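Local coordinates for protein putative isomerase YbhH (PDB 6OTV) that probably acts as an isomerase of the PrpF family, which belongs to the diaminopimelate epimerase-like clan, although its substrate is not established, at residues Tyr305-Ile310 / Ala316-Leu321; Val265-Pro270 / Ala276-Gly281; Ser146-Ile149 / Gly154-Ala157; Leu321-Glu324 / Thr329-Arg332. All coordinates share one frame; numbering follows the deposited sequence. Where two conformers were deposited one is given.

Along the chain the order is interaction 3, 2, 1, 4, each closing before the next opens, except that interactions 1 and 4 share Leu321. Strand 263-267 of interaction 2 runs parallel to 306-312, which pairs with 315-322 in the hairpin of interaction 1, and 315-322 turns back antiparallel into 332-344 through interaction 4. These three contacts thus hold successive strands of one sheet region. Between centres, interactions 1 and 2 are about 15 Å apart, meeting where Ile310 CG2 comes 3.7 Å from Leu277 CD2; interactions 1 and 4 are about 13 Å apart, the Tyr305 ring packing on Leu331. Interaction 3, centred about 17 Å from interaction 1, lies against strand 332-344, which leads out of interaction 4.

Interaction 1 (Tyr305-Ile310 / Ala316-Leu321); sequences YGNINI and ALDVHL
Asp318 OD1 accepts two side-chain amides of the partner strand, Asn307 ND2 at 2.9 Å and Asn309 ND2 at 3.0 Å. The two donors approach from opposite faces of the carboxylate, both well out of its plane, and each amide plane is turned about 65° from it. Both asparagines hold CG opposite the backbone N, which lays their amides over the neighbouring strand. Asn309 also rests on Ala316, its OD1 3.4 Å from Ala316 CB. One carboxylate oxygen thus bridges two amides along the strand.

The backbones form the antiparallel hairpin of strands 306-312 and 315-322, with segment directions 155° apart. Ile308 pairs with Val319, and Ile310 with Leu317, as hydrogen-bonded pairs; Ile310 N to Leu317 O is 2.8 Å and almost straight at 177°. Asn307-His320 and Asn309-Asp318 are the intervening non-hydrogen-bonded pairs.

Apolar contacts occupy the face carrying Ile308, Ile310, Val319 and Leu321. Ile308 CD1 meets Leu321 CD1 at 3.6 Å, the two side chains crossing at a slant, and Leu321 CB approaches the edge of the poorly ordered Tyr305 ring, 4.0 Å from Tyr305 CD2, a less certain contact. Helix 279-290 covers this face, Ser286 touching Val319 and Ala290 touching Leu321.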
loop_
_atom_site.group_PDB
_atom_site.type_symbol
_atom_site.label_atom_id
_atom_site.label_comp_id
_atom_site.label_asym_id
_atom_site.label_seq_id
_atom_site.Cartn_x
_atom_site.Cartn_y
_atom_site.Cartn_z
ATOM N N TYR A 305 -16.080 -18.114 0.693
ATOM C CA TYR A 305 -15.774 -16.719 0.978
ATOM C C TYR A 305 -17.023 -15.980 1.452
ATOM O O TYR A 305 -18.159 -16.392 1.204
ATOM C CB TYR A 305 -15.185 -16.017 -0.252
ATOM C CG TYR A 305 -13.786 -16.473 -0.611
ATOM C CD1 TYR A 305 -13.556 -17.250 -1.741
ATOM C CD2 TYR A 305 -12.699 -16.143 0.187
ATOM C CE1 TYR A 305 -12.272 -17.679 -2.071
ATOM C CE2 TYR A 305 -11.420 -16.566 -0.132
ATOM C CZ TYR A 305 -11.209 -17.333 -1.259
ATOM O OH TYR A 305 -9.930 -17.745 -1.562
ATOM N N GLY A 306 -16.789 -14.870 2.153
ATOM C CA GLY A 306 -17.854 -14.068 2.721
ATOM C C GLY A 306 -17.661 -13.880 4.215
ATOM O O GLY A 306 -16.528 -13.713 4.687
ATOM N N ASN A 307 -18.774 -13.900 4.945
ATOM C CA ASN A 307 -18.755 -13.713 6.389
ATOM C C ASN A 307 -18.408 -15.027 7.083
ATOM O O ASN A 307 -19.104 -16.033 6.911
ATOM C CB ASN A 307 -20.102 -13.193 6.872
ATOM C CG ASN A 307 -20.110 -12.907 8.357
ATOM O OD1 ASN A 307 -19.744 -11.815 8.787
ATOM N ND2 ASN A 307 -20.528 -13.887 9.153
ATOM N N ILE A 308 -17.345 -15.013 7.879
ATOM C CA ILE A 308 -16.888 -16.185 8.617
ATOM C C ILE A 308 -16.927 -15.833 10.097
ATOM O O ILE A 308 -16.170 -14.970 10.559
ATOM C CB ILE A 308 -15.486 -16.622 8.185
ATOM C CG1 ILE A 308 -15.488 -16.955 6.694
ATOM C CG2 ILE A 308 -15.025 -17.809 9.002
ATOM C CD1 ILE A 308 -14.178 -17.495 6.187
ATOM N N ASN A 309 -17.815 -16.489 10.836
ATOM C CA ASN A 309 -18.020 -16.202 12.251
ATOM C C ASN A 309 -17.152 -17.139 13.088
ATOM O O ASN A 309 -17.287 -18.366 12.994
ATOM C CB ASN A 309 -19.502 -16.353 12.595
ATOM C CG ASN A 309 -19.807 -16.024 14.038
ATOM O OD1 ASN A 309 -19.811 -16.905 14.898
ATOM N ND2 ASN A 309 -20.076 -14.754 14.312
ATOM N N ILE A 310 -16.254 -16.562 13.889
ATOM C CA ILE A 310 -15.317 -17.309 14.727
ATOM C C ILE A 310 -15.782 -17.210 16.174
ATOM O O ILE A 310 -15.846 -16.111 16.738
ATOM C CB ILE A 310 -13.879 -16.779 14.604
ATOM C CG1 ILE A 310 -13.505 -16.499 13.146
ATOM C CG2 ILE A 310 -12.898 -17.756 15.247
ATOM C CD1 ILE A 310 -13.379 -17.723 12.297
ATOM N N ALA A 316 -18.345 -14.131 19.816
ATOM C CA ALA A 316 -18.024 -14.483 18.442
ATOM C C ALA A 316 -17.602 -13.232 17.691
ATOM O O ALA A 316 -17.938 -12.109 18.071
ATOM C CB ALA A 316 -19.207 -15.157 17.730
ATOM N N LEU A 317 -16.860 -13.444 16.607
ATOM C CA LEU A 317 -16.309 -12.351 15.817
ATOM C C LEU A 317 -16.510 -12.661 14.343
ATOM O O LEU A 317 -16.223 -13.776 13.898
ATOM C CB LEU A 317 -14.821 -12.150 16.134
ATOM C CG LEU A 317 -14.131 -10.857 15.699
ATOM C CD1 LEU A 317 -13.406 -11.055 14.389
ATOM C CD2 LEU A 317 -15.120 -9.703 15.593
ATOM N N ASP A 318 -17.014 -11.680 13.595
ATOM C CA ASP A 318 -17.227 -11.826 12.160
ATOM C C ASP A 318 -16.001 -11.338 11.398
ATOM O O ASP A 318 -15.526 -10.220 11.622
ATOM C CB ASP A 318 -18.464 -11.045 11.712
ATOM C CG ASP A 318 -19.762 -11.764 12.035
ATOM O OD1 ASP A 318 -19.827 -12.998 11.848
ATOM O OD2 ASP A 318 -20.718 -11.090 12.475
ATOM N N VAL A 319 -15.488 -12.180 10.505
ATOM C CA VAL A 319 -14.400 -11.817 9.606
ATOM C C VAL A 319 -14.906 -11.976 8.181
ATOM O O VAL A 319 -15.400 -13.047 7.810
ATOM C CB VAL A 319 -13.144 -12.678 9.826
ATOM C CG1 VAL A 319 -12.014 -12.207 8.911
ATOM C CG2 VAL A 319 -12.709 -12.643 11.283
ATOM N N HIS A 320 -14.808 -10.908 7.397
ATOM C CA HIS A 320 -15.174 -10.949 5.988
ATOM C C HIS A 320 -13.926 -11.239 5.165
ATOM O O HIS A 320 -12.938 -10.500 5.244
ATOM C CB HIS A 320 -15.819 -9.638 5.542
ATOM C CG HIS A 320 -16.289 -9.654 4.120
ATOM N ND1 HIS A 320 -15.577 -9.073 3.093
ATOM C CD2 HIS A 320 -17.393 -10.196 3.553
ATOM C CE1 HIS A 320 -16.225 -9.248 1.956
ATOM N NE2 HIS A 320 -17.330 -9.927 2.207
ATOM N N LEU A 321 -13.968 -12.318 4.395
ATOM C CA LEU A 321 -12.882 -12.698 3.509
ATOM C C LEU A 321 -13.249 -12.397 2.061
ATOM O O LEU A 321 -14.425 -12.318 1.694
ATOM C CB LEU A 321 -12.544 -14.184 3.662
ATOM C CG LEU A 321 -11.767 -14.581 4.915
ATOM C CD1 LEU A 321 -11.252 -15.999 4.773
ATOM C CD2 LEU A 321 -10.617 -13.621 5.155
#

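Interaction 2 (Val265-Pro270 / Ala276-Gly281); sequences VRYFMP and ALAITG. With PO4 (phosphate ion), chain I.
Tyr267 lays its ring against the residues that lead into helix 279-290. Leu277 CD1 lies 3.7 Å from Tyr267 CD1, the side chains crossing at about a right angle, while Ala278 CB touches Tyr267 CE2 at 3.7 Å. The backbone N of Ala278 sits over one ring face, offset toward the rim. Gly281 CA approaches Tyr267 CE1 to 3.7 Å; a CB on this glycine would fall 2.4 Å from that CE1 and clash. Leu277 CD1 also meets Val265 CG2 at 4.1 Å.

With Tyr267 CG opposite its own backbone N (chi1 -171°), the ring extends from the strand to the start of the helix. A water joins the two backbones, accepting from Tyr267 N at 2.7 Å and donating to Ala276 O at 2.9 Å. Ala278 is the N-cap residue, and the first backbone N-H of the helix meets a phosphate ion, probably from the crystallisation liquor: Ile279 N donates to phosphate O4 at 3.0 Å. The ion is also hydrogen-bonded to Gly94 N and Asn95 ND2, where helix 94-106 starts.

Strand 263-267 runs parallel to strand 306-312, helix 279-290 coming between them in sequence, and Val252 of strand 250-255 lies beside Tyr267 while Ile310 packs against Leu277.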
loop_
_atom_site.group_PDB
_atom_site.type_symbol
_atom_site.label_atom_id
_atom_site.label_comp_id
_atom_site.label_asym_id
_atom_site.label_seq_id
_atom_site.Cartn_x
_atom_site.Cartn_y
_atom_site.Cartn_z
ATOM N N VAL A 265 -12.818 -21.643 18.691
ATOM C CA VAL A 265 -11.374 -21.630 18.878
ATOM C C VAL A 265 -11.034 -21.383 20.342
ATOM O O VAL A 265 -11.811 -20.804 21.106
ATOM C CB VAL A 265 -10.671 -20.577 17.985
ATOM C CG1 VAL A 265 -11.016 -20.787 16.512
ATOM C CG2 VAL A 265 -11.021 -19.166 18.433
ATOM N N ARG A 266 -9.846 -21.849 20.724
ATOM C CA ARG A 266 -9.216 -21.518 21.999
ATOM C C ARG A 266 -7.821 -20.998 21.680
ATOM O O ARG A 266 -6.966 -21.757 21.211
ATOM C CB ARG A 266 -9.161 -22.729 22.932
ATOM C CG ARG A 266 -10.518 -23.144 23.484
ATOM C CD ARG A 266 -11.137 -22.019 24.302
ATOM N NE ARG A 266 -12.449 -22.371 24.842
ATOM C CZ ARG A 266 -13.608 -22.117 24.237
ATOM N NH1 ARG A 266 -13.632 -21.509 23.057
ATOM N NH2 ARG A 266 -14.749 -22.471 24.814
ATOM N N TYR A 267 -7.598 -19.711 21.930
ATOM C CA TYR A 267 -6.417 -18.995 21.459
ATOM C C TYR A 267 -5.379 -18.929 22.575
ATOM O O TYR A 267 -5.628 -18.327 23.624
ATOM C CB TYR A 267 -6.815 -17.591 20.997
ATOM C CG TYR A 267 -5.743 -16.801 20.277
ATOM C CD1 TYR A 267 -5.378 -17.113 18.975
ATOM C CD2 TYR A 267 -5.126 -15.715 20.889
ATOM C CE1 TYR A 267 -4.408 -16.382 18.307
ATOM C CE2 TYR A 267 -4.156 -14.977 20.229
ATOM C CZ TYR A 267 -3.801 -15.314 18.938
ATOM O OH TYR A 267 -2.837 -14.584 18.278
ATOM N N PHE A 268 -4.218 -19.536 22.348
ATOM C CA PHE A 268 -3.154 -19.558 23.342
ATOM C C PHE A 268 -2.090 -18.517 23.012
ATOM O O PHE A 268 -1.720 -18.338 21.847
ATOM C CB PHE A 268 -2.541 -20.956 23.444
ATOM C CG PHE A 268 -3.417 -21.937 24.173
ATOM C CD1 PHE A 268 -3.276 -22.127 25.540
ATOM C CD2 PHE A 268 -4.400 -22.649 23.502
ATOM C CE1 PHE A 268 -4.087 -23.021 26.219
ATOM C CE2 PHE A 268 -5.213 -23.545 24.176
ATOM C CZ PHE A 268 -5.056 -23.731 25.535
ATOM N N MET A 269 -1.586 -17.839 24.052
ATOM C CA MET A 269 -0.832 -16.603 23.856
ATOM C C MET A 269 0.641 -16.628 24.263
ATOM O O MET A 269 1.134 -15.612 24.771
ATOM C CB MET A 269 -1.510 -15.471 24.633
ATOM C CG MET A 269 -3.014 -15.384 24.458
ATOM S SD MET A 269 -3.761 -14.231 25.632
ATOM C CE MET A 269 -3.438 -15.058 27.185
ATOM N N PRO A 270 1.401 -17.720 24.056
ATOM C CA PRO A 270 1.161 -19.085 23.582
ATOM C C PRO A 270 0.951 -20.076 24.721
ATOM O O PRO A 270 0.616 -21.234 24.476
ATOM C CB PRO A 270 2.445 -19.418 22.808
ATOM C CG PRO A 270 3.347 -18.210 22.943
ATOM C CD PRO A 270 2.843 -17.452 24.116
ATOM N N ALA A 276 -10.738 -14.170 25.123
ATOM C CA ALA A 276 -11.519 -13.940 23.916
ATOM C C ALA A 276 -10.737 -14.434 22.707
ATOM O O ALA A 276 -10.451 -15.630 22.597
ATOM C CB ALA A 276 -11.873 -12.459 23.771
ATOM N N LEU A 277 -10.372 -13.522 21.808
ATOM C CA LEU A 277 -9.633 -13.883 20.608
ATOM C C LEU A 277 -9.006 -12.631 20.015
ATOM O O LEU A 277 -9.665 -11.596 19.901
ATOM C CB LEU A 277 -10.543 -14.561 19.574
ATOM C CG LEU A 277 -9.924 -14.806 18.198
ATOM C CD1 LEU A 277 -8.770 -15.796 18.287
ATOM C CD2 LEU A 277 -10.975 -15.283 17.211
ATOM N N ALA A 278 -7.734 -12.734 19.634
ATOM C CA ALA A 278 -7.059 -11.621 18.982
ATOM C C ALA A 278 -7.538 -11.471 17.543
ATOM O O ALA A 278 -7.809 -12.459 16.853
ATOM C CB ALA A 278 -5.544 -11.822 19.010
ATOM N N ILE A 279 -7.646 -10.218 17.093
ATOM C CA ILE A 279 -8.075 -9.947 15.723
ATOM C C ILE A 279 -7.135 -10.615 14.727
ATOM O O ILE A 279 -7.578 -11.223 13.743
ATOM C CB ILE A 279 -8.169 -8.429 15.482
ATOM C CG1 ILE A 279 -9.188 -7.796 16.435
ATOM C CG2 ILE A 279 -8.520 -8.135 14.026
ATOM C CD1 ILE A 279 -10.583 -8.347 16.285
ATOM N N THR A 280 -5.825 -10.520 14.967
ATOM C CA THR A 280 -4.865 -11.164 14.077
ATOM C C THR A 280 -5.062 -12.673 14.059
ATOM O O THR A 280 -4.998 -13.303 12.997
ATOM C CB THR A 280 -3.436 -10.815 14.490
ATOM O OG1 THR A 280 -3.210 -11.233 15.841
ATOM C CG2 THR A 280 -3.204 -9.317 14.382
ATOM N N GLY A 281 -5.309 -13.272 15.226
ATOM C CA GLY A 281 -5.635 -14.688 15.257
ATOM C C GLY A 281 -6.898 -15.003 14.479
ATOM O O GLY A 281 -6.984 -16.033 13.804
HETATM P P PO4 I . -6.763 -7.830 19.937
HETATM O O1 PO4 I . -5.940 -8.532 20.995
HETATM O O2 PO4 I . -7.184 -6.470 20.439
HETATM O O3 PO4 I . -5.947 -7.687 18.670
HETATM O O4 PO4 I . -8.004 -8.637 19.645
HETATM O O HOH W 1 -9.249 -18.193 23.364
#

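Interaction 3 (Ser146-Ile149 / Gly154-Ala157); sequences SARI and GTAA. With EDO (1,2-ethanediol), chain P.
Arg148 reaches across to Thr155, and its side chain can be followed outward from CB. CG, set opposite the backbone N, passes 3.3 Å from O2 of a bound 1,2-ethanediol, and CD runs alongside the same molecule. The chain then bends at chi3 (-47°), turning the guanidinium so that Thr155 CG2 lies over one of its faces. CZ is 3.7 Å from that methyl, and at the tip Arg148 NH2 stands 3.5 Å from Thr155 CG2. The other terminal nitrogen, NH1, donates to ethanediol O2 at 2.7 Å.

Thr155 OG1 instead hydrogen-bonds to Gly145 O, which leaves its methyl facing the arginine. In the backbone, Ala147 and Ala156 form a single antiparallel hydrogen-bonded pair: Ala156 N reaches Ala147 O at 3.0 Å with an angle of 158°, and Ala147 N reaches Ala156 O at 2.9 Å with a more bent 130°. This closes the base of a loop between strands 129-135 and 158-163, and Thr338 of strand 332-344 packs against Ala147 and Ala156.

Two backbone bonds fix the loop base, whereas Arg148 meets its partner segment through a methyl-over-guanidinium contact, and its direct polar bond here goes to a diol probably from the crystallisation liquor.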
loop_
_atom_site.group_PDB
_atom_site.type_symbol
_atom_site.label_atom_id
_atom_site.label_comp_id
_atom_site.label_asym_id
_atom_site.label_seq_id
_atom_site.Cartn_x
_atom_site.Cartn_y
_atom_site.Cartn_z
ATOM N N SER A 146 -25.726 2.053 14.641
ATOM C CA SER A 146 -26.494 0.869 15.000
ATOM C C SER A 146 -25.666 -0.410 15.009
ATOM O O SER A 146 -26.228 -1.490 15.220
ATOM C CB SER A 146 -27.680 0.703 14.042
ATOM O OG SER A 146 -27.236 0.630 12.698
ATOM N N ALA A 147 -24.359 -0.325 14.781
ATOM C CA ALA A 147 -23.523 -1.515 14.811
ATOM C C ALA A 147 -23.356 -2.017 16.240
ATOM O O ALA A 147 -23.379 -1.246 17.203
ATOM C CB ALA A 147 -22.154 -1.230 14.194
ATOM N N ARG A 148 -23.178 -3.329 16.368
ATOM C CA ARG A 148 -23.097 -3.980 17.666
ATOM C C ARG A 148 -21.973 -5.005 17.646
ATOM O O ARG A 148 -21.806 -5.731 16.664
ATOM C CB ARG A 148 -24.426 -4.658 18.018
ATOM C CG ARG A 148 -24.477 -5.265 19.406
ATOM C CD ARG A 148 -25.764 -6.056 19.612
ATOM N NE ARG A 148 -26.944 -5.320 19.163
ATOM C CZ ARG A 148 -27.627 -4.461 19.915
ATOM N NH1 ARG A 148 -27.249 -4.218 21.165
ATOM N NH2 ARG A 148 -28.690 -3.841 19.416
ATOM N N ILE A 149 -21.203 -5.055 18.733
ATOM C CA ILE A 149 -20.130 -6.029 18.893
ATOM C C ILE A 149 -20.227 -6.640 20.283
ATOM O O ILE A 149 -20.697 -6.002 21.230
ATOM C CB ILE A 149 -18.734 -5.400 18.675
ATOM C CG1 ILE A 149 -18.520 -4.218 19.630
ATOM C CG2 ILE A 149 -18.553 -4.973 17.221
ATOM C CD1 ILE A 149 -17.125 -3.628 19.567
ATOM N N GLY A 154 -24.874 -1.566 24.053
ATOM C CA GLY A 154 -25.422 -0.587 23.136
ATOM C C GLY A 154 -24.917 -0.744 21.708
ATOM O O GLY A 154 -24.351 -1.766 21.310
ATOM N N THR A 155 -25.138 0.310 20.929
ATOM C CA THR A 155 -24.738 0.344 19.533
ATOM C C THR A 155 -23.956 1.619 19.255
ATOM O O THR A 155 -24.130 2.633 19.934
ATOM C CB THR A 155 -25.952 0.264 18.590
ATOM O OG1 THR A 155 -26.862 1.332 18.884
ATOM C CG2 THR A 155 -26.668 -1.074 18.746
ATOM N N ALA A 156 -23.093 1.557 18.245
ATOM C CA ALA A 156 -22.315 2.711 17.826
ATOM C C ALA A 156 -22.061 2.607 16.329
ATOM O O ALA A 156 -22.503 1.664 15.667
ATOM C CB ALA A 156 -21.001 2.818 18.607
ATOM N N ALA A 157 -21.342 3.593 15.803
ATOM C CA ALA A 157 -21.026 3.614 14.386
ATOM C C ALA A 157 -20.019 2.517 14.051
ATOM O O ALA A 157 -19.040 2.326 14.778
ATOM C CB ALA A 157 -20.463 4.977 13.983
HETATM C C1 EDO P . -23.903 -6.644 22.739
HETATM O O1 EDO P . -22.557 -6.161 22.729
HETATM C C2 EDO P . -24.829 -5.599 23.357
HETATM O O2 EDO P . -24.879 -4.429 22.531
HETATM O O HOH W 2 -21.958 -3.169 20.962
#

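Interaction 4 (Leu321-Glu324 / Thr329-Arg332); sequences LSNE and TTLR. With EDO (1,2-ethanediol), chain O; EDO (1,2-ethanediol), chain D.
Thr330 and Asn323 meet through their side chains. One residue earlier, Thr329 O accepts from a bound 1,2-ethanediol. Thr330 follows with OG1 placed between its backbone N and carbonyl carbon (chi1 58°), from where it bonds to Asn323 OD1 at 2.6 Å, the two side chains crossing at about a right angle. The same Asn323 oxygen accepts from Gly325 N, while Asn323 ND2 donates to Asp327 O, so both ends of the amide are held and its rotation is fixed. Thr330 OG1 is also hydrogen-bonded to Asp327 O, which thus meets both side chains.

A second ethanediol, like the first probably from the crystallisation liquor, bridges Thr330 O, Glu324 N and Ser322 OG: its O1 donates to Thr330 O at 2.6 Å and accepts from Glu324 N at 2.9 Å, and its O2 shares a hydrogen bond with Ser322 OG. Leu331 comes next, with CD1 3.4 Å from Ser322 O and 4.3 Å from Leu321 CD2; Tyr305 also touches this leucine. At Arg332 the chain enters strand 332-344. Arg332 N donates to Ser322 O at 2.7 Å and 171°, nearly along the C=O axis, whereas the return bond from Ser322 N to Arg332 O is weak (3.0 Å, 122°). This antiparallel pair closes the loop joining strands 315-322 and 332-344. The second subunit packs here, its Ser67 on Thr330 and its Pro69 on Arg332.

Chemically, the loop rests on one straight backbone bond, one weak one, and an asparagine whose amide oxygen and nitrogen are both bonded within it.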
loop_
_atom_site.group_PDB
_atom_site.type_symbol
_atom_site.label_atom_id
_atom_site.label_comp_id
_atom_site.label_asym_id
_atom_site.label_seq_id
_atom_site.Cartn_x
_atom_site.Cartn_y
_atom_site.Cartn_z
ATOM N N LEU A 321 -13.968 -12.318 4.395
ATOM C CA LEU A 321 -12.882 -12.698 3.509
ATOM C C LEU A 321 -13.249 -12.397 2.061
ATOM O O LEU A 321 -14.425 -12.318 1.694
ATOM C CB LEU A 321 -12.544 -14.184 3.662
ATOM C CG LEU A 321 -11.767 -14.581 4.915
ATOM C CD1 LEU A 321 -11.252 -15.999 4.773
ATOM C CD2 LEU A 321 -10.617 -13.621 5.155
ATOM N N SER A 322 -12.217 -12.239 1.238
ATOM C CA SER A 322 -12.370 -11.841 -0.153
ATOM C C SER A 322 -11.052 -12.094 -0.869
ATOM O O SER A 322 -9.978 -11.954 -0.278
ATOM C CB SER A 322 -12.771 -10.364 -0.264
ATOM O OG SER A 322 -12.501 -9.849 -1.555
ATOM N N ASN A 323 -11.142 -12.470 -2.143
ATOM C CA ASN A 323 -9.933 -12.743 -2.916
ATOM C C ASN A 323 -10.236 -12.517 -4.391
ATOM O O ASN A 323 -11.050 -13.241 -4.971
ATOM C CB ASN A 323 -9.443 -14.165 -2.662
ATOM C CG ASN A 323 -8.006 -14.375 -3.107
ATOM O OD1 ASN A 323 -7.492 -13.647 -3.957
ATOM N ND2 ASN A 323 -7.349 -15.377 -2.531
ATOM N N GLU A 324 -9.586 -11.521 -4.991
ATOM C CA GLU A 324 -9.700 -11.273 -6.422
ATOM C C GLU A 324 -8.622 -11.976 -7.232
ATOM O O GLU A 324 -8.663 -11.921 -8.465
ATOM C CB GLU A 324 -9.641 -9.771 -6.716
ATOM C CG GLU A 324 -10.849 -8.991 -6.231
ATOM C CD GLU A 324 -12.026 -9.083 -7.180
ATOM O OE1 GLU A 324 -11.885 -9.712 -8.252
ATOM O OE2 GLU A 324 -13.093 -8.518 -6.858
ATOM N N THR A 329 -1.865 -15.414 -1.320
ATOM C CA THR A 329 -1.189 -14.165 -0.988
ATOM C C THR A 329 -2.074 -12.950 -1.217
ATOM O O THR A 329 -1.787 -11.879 -0.670
ATOM C CB THR A 329 0.092 -14.025 -1.808
ATOM O OG1 THR A 329 -0.228 -14.088 -3.203
ATOM C CG2 THR A 329 1.067 -15.139 -1.465
ATOM N N THR A 330 -3.133 -13.083 -2.011
ATOM C CA THR A 330 -4.044 -11.983 -2.286
ATOM C C THR A 330 -5.321 -12.065 -1.458
ATOM O O THR A 330 -6.252 -11.291 -1.694
ATOM C CB THR A 330 -4.385 -11.939 -3.778
ATOM O OG1 THR A 330 -4.966 -13.186 -4.178
ATOM C CG2 THR A 330 -3.129 -11.682 -4.601
ATOM N N LEU A 331 -5.382 -12.983 -0.498
ATOM C CA LEU A 331 -6.558 -13.112 0.354
ATOM C C LEU A 331 -6.676 -11.888 1.258
ATOM O O LEU A 331 -5.735 -11.555 1.986
ATOM C CB LEU A 331 -6.462 -14.394 1.179
ATOM C CG LEU A 331 -7.618 -14.714 2.126
ATOM C CD1 LEU A 331 -8.927 -14.742 1.364
ATOM C CD2 LEU A 331 -7.382 -16.041 2.831
ATOM N N ARG A 332 -7.825 -11.219 1.216
ATOM C CA ARG A 332 -8.050 -9.985 1.958
ATOM C C ARG A 332 -9.087 -10.221 3.048
ATOM O O ARG A 332 -10.151 -10.794 2.785
ATOM C CB ARG A 332 -8.512 -8.865 1.024
ATOM C CG ARG A 332 -8.213 -7.454 1.522
ATOM C CD ARG A 332 -8.900 -6.419 0.646
ATOM N NE ARG A 332 -10.351 -6.565 0.709
ATOM C CZ ARG A 332 -11.207 -5.902 -0.062
ATOM N NH1 ARG A 332 -10.758 -5.043 -0.966
ATOM N NH2 ARG A 332 -12.512 -6.104 0.071
HETATM C C1 EDO O . -7.722 -8.642 -3.756
HETATM O O1 EDO O . -7.469 -10.051 -3.687
HETATM C C2 EDO O . -8.615 -8.193 -2.603
HETATM O O2 EDO O . -9.929 -8.741 -2.759
HETATM C C1 EDO D . -2.768 -10.362 2.541
HETATM O O1 EDO D . -1.874 -10.130 1.449
HETATM C C2 EDO D . -3.769 -9.215 2.619
HETATM O O2 EDO D . -4.351 -9.146 3.925
#